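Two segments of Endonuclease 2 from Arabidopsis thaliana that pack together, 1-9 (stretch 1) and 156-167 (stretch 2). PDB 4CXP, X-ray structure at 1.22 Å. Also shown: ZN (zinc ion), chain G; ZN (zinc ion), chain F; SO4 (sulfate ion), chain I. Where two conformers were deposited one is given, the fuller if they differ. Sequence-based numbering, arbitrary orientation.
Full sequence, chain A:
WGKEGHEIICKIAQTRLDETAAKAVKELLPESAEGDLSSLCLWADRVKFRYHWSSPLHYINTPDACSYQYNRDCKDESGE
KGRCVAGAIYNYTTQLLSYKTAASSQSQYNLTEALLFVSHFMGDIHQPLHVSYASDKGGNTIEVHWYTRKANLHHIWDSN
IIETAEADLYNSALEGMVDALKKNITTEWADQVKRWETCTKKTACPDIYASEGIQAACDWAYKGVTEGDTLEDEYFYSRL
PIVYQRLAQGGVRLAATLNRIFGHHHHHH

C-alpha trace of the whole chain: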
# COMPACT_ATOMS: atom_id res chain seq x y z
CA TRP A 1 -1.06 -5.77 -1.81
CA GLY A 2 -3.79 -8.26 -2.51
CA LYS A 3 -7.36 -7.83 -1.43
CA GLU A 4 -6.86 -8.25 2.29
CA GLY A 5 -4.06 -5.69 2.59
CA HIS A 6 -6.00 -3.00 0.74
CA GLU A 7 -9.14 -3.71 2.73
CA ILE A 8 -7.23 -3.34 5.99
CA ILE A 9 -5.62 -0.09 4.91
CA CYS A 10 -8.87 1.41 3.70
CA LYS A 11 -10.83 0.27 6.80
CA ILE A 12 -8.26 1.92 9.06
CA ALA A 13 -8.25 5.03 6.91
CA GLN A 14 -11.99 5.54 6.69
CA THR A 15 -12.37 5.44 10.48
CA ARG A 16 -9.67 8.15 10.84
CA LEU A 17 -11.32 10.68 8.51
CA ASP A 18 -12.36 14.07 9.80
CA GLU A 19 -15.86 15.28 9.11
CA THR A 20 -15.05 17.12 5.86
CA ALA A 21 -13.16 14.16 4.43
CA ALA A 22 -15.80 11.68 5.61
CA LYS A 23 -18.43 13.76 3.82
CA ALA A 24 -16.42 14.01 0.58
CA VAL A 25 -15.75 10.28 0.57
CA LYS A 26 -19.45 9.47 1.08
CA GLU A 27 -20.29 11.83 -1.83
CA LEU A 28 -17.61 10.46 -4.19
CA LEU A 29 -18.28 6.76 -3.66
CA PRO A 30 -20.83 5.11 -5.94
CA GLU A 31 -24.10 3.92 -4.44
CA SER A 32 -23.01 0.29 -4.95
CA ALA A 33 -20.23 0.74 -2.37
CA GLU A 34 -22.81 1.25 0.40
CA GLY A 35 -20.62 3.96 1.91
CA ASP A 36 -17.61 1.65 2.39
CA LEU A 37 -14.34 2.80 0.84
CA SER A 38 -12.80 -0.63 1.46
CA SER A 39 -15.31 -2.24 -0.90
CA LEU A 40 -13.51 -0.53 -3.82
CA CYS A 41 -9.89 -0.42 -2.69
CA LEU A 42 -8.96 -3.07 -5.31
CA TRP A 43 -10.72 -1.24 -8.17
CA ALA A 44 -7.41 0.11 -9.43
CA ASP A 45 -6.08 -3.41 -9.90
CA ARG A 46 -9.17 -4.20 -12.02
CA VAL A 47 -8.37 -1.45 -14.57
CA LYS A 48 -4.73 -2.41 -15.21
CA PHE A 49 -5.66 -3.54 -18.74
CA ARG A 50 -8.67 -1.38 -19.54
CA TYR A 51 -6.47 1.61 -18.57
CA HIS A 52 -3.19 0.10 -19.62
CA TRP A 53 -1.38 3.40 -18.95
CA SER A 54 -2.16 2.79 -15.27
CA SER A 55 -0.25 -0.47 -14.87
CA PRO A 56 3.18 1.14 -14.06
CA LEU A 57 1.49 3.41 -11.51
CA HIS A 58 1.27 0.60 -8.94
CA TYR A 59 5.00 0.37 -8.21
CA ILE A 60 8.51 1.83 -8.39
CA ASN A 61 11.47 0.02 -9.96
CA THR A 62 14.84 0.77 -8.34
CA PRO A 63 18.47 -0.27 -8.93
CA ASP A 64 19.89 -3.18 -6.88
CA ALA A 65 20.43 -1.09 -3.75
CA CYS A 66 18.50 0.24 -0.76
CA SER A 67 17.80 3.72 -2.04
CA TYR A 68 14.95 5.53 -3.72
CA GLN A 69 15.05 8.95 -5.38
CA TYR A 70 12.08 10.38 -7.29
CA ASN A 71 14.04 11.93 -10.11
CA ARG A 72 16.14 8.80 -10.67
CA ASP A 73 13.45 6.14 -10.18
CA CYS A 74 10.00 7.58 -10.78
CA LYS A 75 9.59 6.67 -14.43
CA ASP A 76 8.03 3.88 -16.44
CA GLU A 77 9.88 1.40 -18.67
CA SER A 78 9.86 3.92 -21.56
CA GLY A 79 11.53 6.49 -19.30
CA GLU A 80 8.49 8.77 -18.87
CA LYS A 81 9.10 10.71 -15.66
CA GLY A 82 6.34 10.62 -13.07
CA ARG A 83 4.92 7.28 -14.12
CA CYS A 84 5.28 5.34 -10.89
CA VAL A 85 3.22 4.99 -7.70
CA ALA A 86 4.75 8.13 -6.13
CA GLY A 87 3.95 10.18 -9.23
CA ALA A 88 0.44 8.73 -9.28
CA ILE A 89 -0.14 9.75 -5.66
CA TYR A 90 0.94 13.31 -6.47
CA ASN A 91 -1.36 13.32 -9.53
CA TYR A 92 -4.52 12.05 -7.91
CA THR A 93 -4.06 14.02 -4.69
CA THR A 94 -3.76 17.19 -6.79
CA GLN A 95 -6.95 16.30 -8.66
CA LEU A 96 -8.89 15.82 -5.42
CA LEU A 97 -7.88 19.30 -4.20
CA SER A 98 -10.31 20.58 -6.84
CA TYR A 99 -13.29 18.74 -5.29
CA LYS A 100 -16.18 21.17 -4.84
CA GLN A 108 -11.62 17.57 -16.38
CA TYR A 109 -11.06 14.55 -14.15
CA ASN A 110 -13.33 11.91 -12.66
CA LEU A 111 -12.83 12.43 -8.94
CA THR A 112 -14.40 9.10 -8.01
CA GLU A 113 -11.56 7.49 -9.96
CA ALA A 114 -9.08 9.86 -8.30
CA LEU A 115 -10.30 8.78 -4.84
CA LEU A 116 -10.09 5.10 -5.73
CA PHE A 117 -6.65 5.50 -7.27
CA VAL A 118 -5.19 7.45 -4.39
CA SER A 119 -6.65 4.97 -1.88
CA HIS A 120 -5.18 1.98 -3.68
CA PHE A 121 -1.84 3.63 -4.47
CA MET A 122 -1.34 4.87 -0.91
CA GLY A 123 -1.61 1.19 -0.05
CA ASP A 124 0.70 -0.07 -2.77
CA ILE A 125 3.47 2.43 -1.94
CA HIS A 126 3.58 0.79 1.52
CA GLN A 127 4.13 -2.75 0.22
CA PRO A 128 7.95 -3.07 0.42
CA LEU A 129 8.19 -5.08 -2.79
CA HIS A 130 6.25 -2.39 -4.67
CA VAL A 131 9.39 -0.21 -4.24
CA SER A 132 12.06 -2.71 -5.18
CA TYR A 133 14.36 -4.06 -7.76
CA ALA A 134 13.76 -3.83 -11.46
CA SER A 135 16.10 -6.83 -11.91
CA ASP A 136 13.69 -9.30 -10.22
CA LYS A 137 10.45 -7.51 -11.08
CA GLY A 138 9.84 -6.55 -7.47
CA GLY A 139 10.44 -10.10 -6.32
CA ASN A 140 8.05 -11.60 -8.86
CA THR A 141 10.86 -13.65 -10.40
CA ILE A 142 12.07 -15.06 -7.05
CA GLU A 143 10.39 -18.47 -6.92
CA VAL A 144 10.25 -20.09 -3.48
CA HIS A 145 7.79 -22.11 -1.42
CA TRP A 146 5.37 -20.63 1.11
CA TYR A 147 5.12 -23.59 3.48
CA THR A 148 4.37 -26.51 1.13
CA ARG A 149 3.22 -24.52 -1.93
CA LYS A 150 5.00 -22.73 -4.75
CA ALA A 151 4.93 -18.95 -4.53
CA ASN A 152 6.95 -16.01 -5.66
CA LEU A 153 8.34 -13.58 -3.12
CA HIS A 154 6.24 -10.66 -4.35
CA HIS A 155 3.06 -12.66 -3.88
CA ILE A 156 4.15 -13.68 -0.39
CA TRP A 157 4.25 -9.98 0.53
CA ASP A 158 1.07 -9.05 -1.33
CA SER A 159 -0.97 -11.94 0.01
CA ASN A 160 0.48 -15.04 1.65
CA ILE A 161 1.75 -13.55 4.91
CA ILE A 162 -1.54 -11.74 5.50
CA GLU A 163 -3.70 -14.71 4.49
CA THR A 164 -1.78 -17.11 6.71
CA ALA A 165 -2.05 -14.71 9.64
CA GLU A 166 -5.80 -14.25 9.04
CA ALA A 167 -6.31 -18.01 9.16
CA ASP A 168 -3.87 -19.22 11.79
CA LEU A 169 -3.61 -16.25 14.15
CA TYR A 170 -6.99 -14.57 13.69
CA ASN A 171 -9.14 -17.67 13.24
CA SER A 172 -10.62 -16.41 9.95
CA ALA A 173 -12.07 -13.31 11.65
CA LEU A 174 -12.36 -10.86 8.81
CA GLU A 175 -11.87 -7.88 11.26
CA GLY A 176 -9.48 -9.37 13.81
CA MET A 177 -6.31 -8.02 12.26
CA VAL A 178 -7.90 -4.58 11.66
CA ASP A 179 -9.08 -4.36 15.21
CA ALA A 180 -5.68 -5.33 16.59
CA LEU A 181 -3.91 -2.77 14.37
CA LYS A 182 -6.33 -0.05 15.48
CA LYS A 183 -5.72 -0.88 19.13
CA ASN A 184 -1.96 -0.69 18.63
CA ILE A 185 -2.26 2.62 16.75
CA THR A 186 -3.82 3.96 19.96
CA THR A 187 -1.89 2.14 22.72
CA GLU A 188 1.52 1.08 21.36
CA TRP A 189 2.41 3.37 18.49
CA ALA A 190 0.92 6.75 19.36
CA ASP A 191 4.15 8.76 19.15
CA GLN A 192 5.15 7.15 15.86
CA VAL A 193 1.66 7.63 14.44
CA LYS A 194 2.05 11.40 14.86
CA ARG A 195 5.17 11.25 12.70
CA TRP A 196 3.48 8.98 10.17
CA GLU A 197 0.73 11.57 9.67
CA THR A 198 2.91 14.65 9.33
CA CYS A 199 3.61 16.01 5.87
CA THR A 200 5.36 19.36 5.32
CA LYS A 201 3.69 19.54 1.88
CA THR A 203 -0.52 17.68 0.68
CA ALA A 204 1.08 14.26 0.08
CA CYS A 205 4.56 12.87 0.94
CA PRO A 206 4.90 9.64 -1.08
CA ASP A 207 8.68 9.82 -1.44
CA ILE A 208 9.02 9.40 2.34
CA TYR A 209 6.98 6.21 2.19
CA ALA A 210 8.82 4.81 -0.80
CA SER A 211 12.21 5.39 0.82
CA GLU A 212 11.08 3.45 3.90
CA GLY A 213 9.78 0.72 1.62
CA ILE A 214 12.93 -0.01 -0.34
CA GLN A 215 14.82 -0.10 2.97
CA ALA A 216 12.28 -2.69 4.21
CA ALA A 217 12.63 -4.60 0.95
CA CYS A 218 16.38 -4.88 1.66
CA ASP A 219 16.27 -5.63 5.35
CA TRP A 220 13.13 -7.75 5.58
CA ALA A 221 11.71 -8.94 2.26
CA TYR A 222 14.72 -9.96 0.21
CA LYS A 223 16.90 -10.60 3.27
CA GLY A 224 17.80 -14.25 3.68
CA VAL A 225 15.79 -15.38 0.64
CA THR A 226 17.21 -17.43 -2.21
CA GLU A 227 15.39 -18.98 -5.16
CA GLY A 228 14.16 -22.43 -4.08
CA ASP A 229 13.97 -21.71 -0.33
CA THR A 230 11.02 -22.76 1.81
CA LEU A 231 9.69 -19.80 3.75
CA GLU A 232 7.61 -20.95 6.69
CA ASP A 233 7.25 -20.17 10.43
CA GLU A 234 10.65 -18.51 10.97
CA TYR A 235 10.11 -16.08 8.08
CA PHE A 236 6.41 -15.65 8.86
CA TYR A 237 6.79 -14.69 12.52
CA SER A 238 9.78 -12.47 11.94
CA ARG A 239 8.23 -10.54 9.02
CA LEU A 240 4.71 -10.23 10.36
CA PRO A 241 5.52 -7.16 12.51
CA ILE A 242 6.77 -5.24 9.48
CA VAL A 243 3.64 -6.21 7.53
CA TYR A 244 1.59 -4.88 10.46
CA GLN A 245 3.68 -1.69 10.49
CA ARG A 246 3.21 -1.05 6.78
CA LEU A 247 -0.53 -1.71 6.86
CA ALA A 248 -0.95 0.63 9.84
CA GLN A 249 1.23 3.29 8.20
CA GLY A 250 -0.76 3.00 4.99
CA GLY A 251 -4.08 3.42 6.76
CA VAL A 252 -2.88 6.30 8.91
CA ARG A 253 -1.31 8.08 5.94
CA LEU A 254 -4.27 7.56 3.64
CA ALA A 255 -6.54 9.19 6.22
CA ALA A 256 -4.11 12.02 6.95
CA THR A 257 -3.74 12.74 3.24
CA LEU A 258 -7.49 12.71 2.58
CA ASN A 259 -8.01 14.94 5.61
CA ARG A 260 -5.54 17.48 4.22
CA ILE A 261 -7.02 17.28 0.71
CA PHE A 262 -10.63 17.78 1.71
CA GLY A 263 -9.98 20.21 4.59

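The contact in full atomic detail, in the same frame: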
# COMPACT_ATOMS: atom_id res chain seq x y z
N TRP A 1 -0.44 -4.74 -2.68
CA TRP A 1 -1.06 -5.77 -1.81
C TRP A 1 -2.17 -6.45 -2.58
O TRP A 1 -2.74 -5.87 -3.51
CB TRP A 1 -1.68 -5.14 -0.56
CG TRP A 1 -0.76 -4.27 0.25
CD1 TRP A 1 -0.69 -2.93 0.20
CD2 TRP A 1 0.19 -4.69 1.24
NE1 TRP A 1 0.24 -2.47 1.09
CE2 TRP A 1 0.80 -3.54 1.75
CE3 TRP A 1 0.60 -5.93 1.74
CZ2 TRP A 1 1.77 -3.58 2.73
CZ3 TRP A 1 1.58 -5.97 2.72
CH2 TRP A 1 2.15 -4.80 3.20
N GLY A 2 -2.54 -7.64 -2.11
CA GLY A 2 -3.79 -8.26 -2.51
C GLY A 2 -4.98 -7.67 -1.79
O GLY A 2 -4.91 -6.63 -1.11
N LYS A 3 -6.12 -8.34 -1.91
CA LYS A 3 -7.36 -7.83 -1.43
C LYS A 3 -7.34 -7.50 0.05
O LYS A 3 -7.82 -6.46 0.47
CB LYS A 3 -8.48 -8.84 -1.72
CG LYS A 3 -9.83 -8.53 -1.13
CD LYS A 3 -10.81 -9.65 -1.42
CE LYS A 3 -12.23 -9.32 -0.98
NZ LYS A 3 -12.47 -9.73 0.43
N GLU A 4 -6.79 -8.41 0.85
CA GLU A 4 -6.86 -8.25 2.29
C GLU A 4 -6.06 -7.02 2.74
O GLU A 4 -6.52 -6.26 3.60
CB GLU A 4 -6.33 -9.50 3.00
CG GLU A 4 -7.07 -10.79 2.65
CD GLU A 4 -6.58 -11.49 1.38
OE1 GLU A 4 -5.64 -11.01 0.69
OE2 GLU A 4 -7.13 -12.58 1.08
N GLY A 5 -4.87 -6.83 2.19
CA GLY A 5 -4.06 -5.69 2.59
C GLY A 5 -4.74 -4.37 2.28
O GLY A 5 -4.75 -3.47 3.11
N HIS A 6 -5.29 -4.24 1.07
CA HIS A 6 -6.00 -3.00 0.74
C HIS A 6 -7.22 -2.78 1.60
O HIS A 6 -7.53 -1.66 1.98
CB HIS A 6 -6.37 -2.94 -0.74
CG HIS A 6 -5.18 -2.75 -1.62
ND1 HIS A 6 -4.52 -1.54 -1.71
CD2 HIS A 6 -4.47 -3.62 -2.36
CE1 HIS A 6 -3.46 -1.70 -2.48
NE2 HIS A 6 -3.40 -2.95 -2.90
N GLU A 7 -7.96 -3.85 1.88
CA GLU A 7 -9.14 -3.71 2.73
C GLU A 7 -8.75 -3.20 4.11
O GLU A 7 -9.41 -2.32 4.65
CB GLU A 7 -9.90 -5.03 2.87
CG GLU A 7 -10.74 -5.39 1.67
CD GLU A 7 -11.47 -6.71 1.87
OE1 GLU A 7 -11.05 -7.53 2.72
OE2 GLU A 7 -12.45 -6.94 1.16
N ILE A 8 -7.70 -3.77 4.69
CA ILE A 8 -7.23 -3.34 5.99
C ILE A 8 -6.86 -1.87 5.98
O ILE A 8 -7.26 -1.10 6.87
CB ILE A 8 -6.06 -4.23 6.47
CG1 ILE A 8 -6.54 -5.66 6.78
CG2 ILE A 8 -5.33 -3.61 7.65
CD1 ILE A 8 -5.43 -6.69 6.87
N ILE A 9 -6.06 -1.47 5.00
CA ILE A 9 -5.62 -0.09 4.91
C ILE A 9 -6.80 0.86 4.80
O ILE A 9 -6.87 1.87 5.48
CB ILE A 9 -4.62 0.05 3.73
CG1 ILE A 9 -3.29 -0.61 4.13
CG2 ILE A 9 -4.42 1.51 3.32
CD1 ILE A 9 -2.31 -0.73 3.00
N ILE A 156 4.09 -13.44 -1.83
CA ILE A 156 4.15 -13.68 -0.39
C ILE A 156 3.88 -12.39 0.37
O ILE A 156 3.15 -12.39 1.36
CB ILE A 156 5.49 -14.35 -0.02
CG1 ILE A 156 5.45 -15.82 -0.48
CG2 ILE A 156 5.79 -14.23 1.46
CD1 ILE A 156 6.79 -16.51 -0.48
N TRP A 157 4.47 -11.28 -0.08
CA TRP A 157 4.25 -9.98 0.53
C TRP A 157 2.89 -9.39 0.20
O TRP A 157 2.27 -8.76 1.06
CB TRP A 157 5.43 -9.06 0.20
CG TRP A 157 6.60 -9.39 1.06
CD1 TRP A 157 7.49 -10.44 0.92
CD2 TRP A 157 6.93 -8.76 2.31
NE1 TRP A 157 8.36 -10.45 1.98
CE2 TRP A 157 8.04 -9.44 2.84
CE3 TRP A 157 6.40 -7.68 3.01
CZ2 TRP A 157 8.62 -9.07 4.05
CZ3 TRP A 157 7.00 -7.31 4.19
CH2 TRP A 157 8.09 -8.00 4.70
N ASP A 158 2.40 -9.57 -1.02
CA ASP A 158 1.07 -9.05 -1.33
C ASP A 158 -0.02 -9.77 -0.53
O ASP A 158 -0.98 -9.12 -0.11
CB ASP A 158 0.71 -9.25 -2.82
CG ASP A 158 1.18 -8.15 -3.75
OD1 ASP A 158 1.59 -7.05 -3.31
OD2 ASP A 158 1.09 -8.39 -4.98
N SER A 159 0.12 -11.09 -0.39
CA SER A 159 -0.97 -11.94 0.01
C SER A 159 -0.65 -13.01 1.03
O SER A 159 -1.41 -13.20 1.98
CB SER A 159 -1.58 -12.62 -1.24
OG SER A 159 -2.17 -11.67 -2.09
N ASN A 160 0.39 -13.82 0.84
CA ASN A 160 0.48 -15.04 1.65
C ASN A 160 0.69 -14.78 3.13
O ASN A 160 0.06 -15.46 3.95
CB ASN A 160 1.57 -16.01 1.18
CG ASN A 160 1.33 -16.53 -0.21
OD1 ASN A 160 0.60 -17.52 -0.43
ND2 ASN A 160 1.93 -15.90 -1.14
N ILE A 161 1.55 -13.84 3.50
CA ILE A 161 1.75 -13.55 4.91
C ILE A 161 0.41 -13.16 5.56
O ILE A 161 0.03 -13.69 6.60
CB ILE A 161 2.82 -12.47 5.15
CG1 ILE A 161 4.20 -12.95 4.69
CG2 ILE A 161 2.83 -12.06 6.61
CD1 ILE A 161 5.21 -11.84 4.58
N ILE A 162 -0.29 -12.22 4.94
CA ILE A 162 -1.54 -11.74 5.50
C ILE A 162 -2.58 -12.86 5.58
O ILE A 162 -3.26 -13.01 6.60
CB ILE A 162 -2.07 -10.54 4.71
CG1 ILE A 162 -1.13 -9.34 4.86
CG2 ILE A 162 -3.48 -10.17 5.16
CD1 ILE A 162 -1.40 -8.23 3.87
N GLU A 163 -2.71 -13.64 4.51
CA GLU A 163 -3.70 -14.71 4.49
C GLU A 163 -3.41 -15.76 5.55
O GLU A 163 -4.34 -16.28 6.18
CB GLU A 163 -3.72 -15.37 3.11
CG GLU A 163 -4.37 -14.57 2.01
CD GLU A 163 -4.06 -15.14 0.62
OE1 GLU A 163 -3.19 -16.04 0.48
OE2 GLU A 163 -4.65 -14.67 -0.36
N THR A 164 -2.15 -16.12 5.72
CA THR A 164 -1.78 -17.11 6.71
C THR A 164 -2.04 -16.59 8.11
O THR A 164 -2.52 -17.31 8.98
CB THR A 164 -0.33 -17.55 6.50
OG1 THR A 164 -0.20 -18.08 5.18
CG2 THR A 164 0.08 -18.58 7.51
N ALA A 165 -1.73 -15.31 8.35
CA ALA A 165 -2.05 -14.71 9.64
C ALA A 165 -3.57 -14.70 9.89
O ALA A 165 -4.03 -15.05 10.98
CB ALA A 165 -1.49 -13.32 9.74
N GLU A 166 -4.34 -14.31 8.88
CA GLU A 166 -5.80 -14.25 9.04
C GLU A 166 -6.36 -15.60 9.45
O GLU A 166 -7.23 -15.67 10.31
CB GLU A 166 -6.42 -13.75 7.75
CG GLU A 166 -7.94 -13.66 7.75
CD GLU A 166 -8.51 -13.30 6.37
OE1 GLU A 166 -7.76 -13.30 5.38
OE2 GLU A 166 -9.74 -13.05 6.26
N ALA A 167 -5.86 -16.66 8.83
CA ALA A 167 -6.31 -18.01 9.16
C ALA A 167 -5.78 -18.47 10.52
O ALA A 167 -6.56 -18.80 11.41
CB ALA A 167 -5.89 -18.97 8.06
ZN ZN G . -1.88 -3.81 -3.90
ZN ZN F . 1.81 -6.48 -5.72
S SO4 I . -1.20 -5.10 -6.65
O1 SO4 I . -2.17 -6.16 -7.12
O2 SO4 I . -0.68 -4.25 -7.87
O3 SO4 I . -0.19 -5.83 -5.77
O4 SO4 I . -1.97 -4.12 -5.82
O HOH W 1 -3.59 -9.07 0.82
O HOH W 2 -4.76 -12.00 -1.62
O HOH W 3 1.67 -6.76 -7.78

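The N-terminus of the chain is fastened to the helix of stretch 2 chiefly through Asp 158, whose side chain and backbone carbonyl each receive a hydrogen bond. The terminal amine of Trp 1 donates from N to Asp 158 OD1 at 3.1 Å, and Gly 2 N donates to Asp 158 O at 2.9 Å in a nearly linear bond (173°). Asp 158 O is not used by an amide of its own helix, which has a wider pi-type turn here, with Ile 161 N bonded to Ile 156 O at 3.0 Å.

Both partners also hold metal. Trp 1 chelates one zinc (chain G) through N at 2.1 Å and O at 2.3 Å, joined by His 6 NE2 at 2.0 Å, one helical turn into stretch 1. Asp 158 binds the other zinc (chain F) with both carboxylate oxygens, OD2 at 2.2 Å and OD1 at 2.5 Å. A sulfate, probably from the crystallisation liquor, links the two ions: its O4 lies 1.9 Å from the chain G zinc and its O3 2.1 Å from the chain F zinc. The contact is thus part of the metal site of this endonuclease.

Two ordered waters extend the polar network. Water 1 donates to Asp 158 O (2.8 Å) and to Glu 4 OE1 (2.8 Å) while accepting from Gly 5 N (2.9 Å), so it serves an amide in the first turn of the helix. Water 2 accepts from Ser 159 OG (2.7 Å) and donates to Glu 4 OE1 (2.7 Å) and Glu 163 OE2 (3.0 Å). It thereby ties together two acidic side chains whose like charges come close, with Glu 4 OE2 only 3.5 Å from Glu 163 OE2.

Packing centres on Ile 162, which points toward stretch 1. Its CD1 lies 3.7 Å from CE3 of the buried Trp 1 indole and 3.9 Å from Gly 5 CA, while its CG2 meets Glu 4 CB at 3.6 Å and, more loosely, Ile 8 CD1 at 4.3 Å. The aliphatic base of Glu 4 therefore joins the apolar patch as its carboxylate reaches the waters. Glycine suits both close points: a CB on Gly 2 would fall 2.5 Å from Ser 159 OG, and one on Gly 5 would clash with Trp 1 CB at 2.7 Å and sit a tight 3.4 Å from Ile 162 CD1. The helices cross at 79° with axes 8.7 Å apart, and the stretches together bury 436 Å².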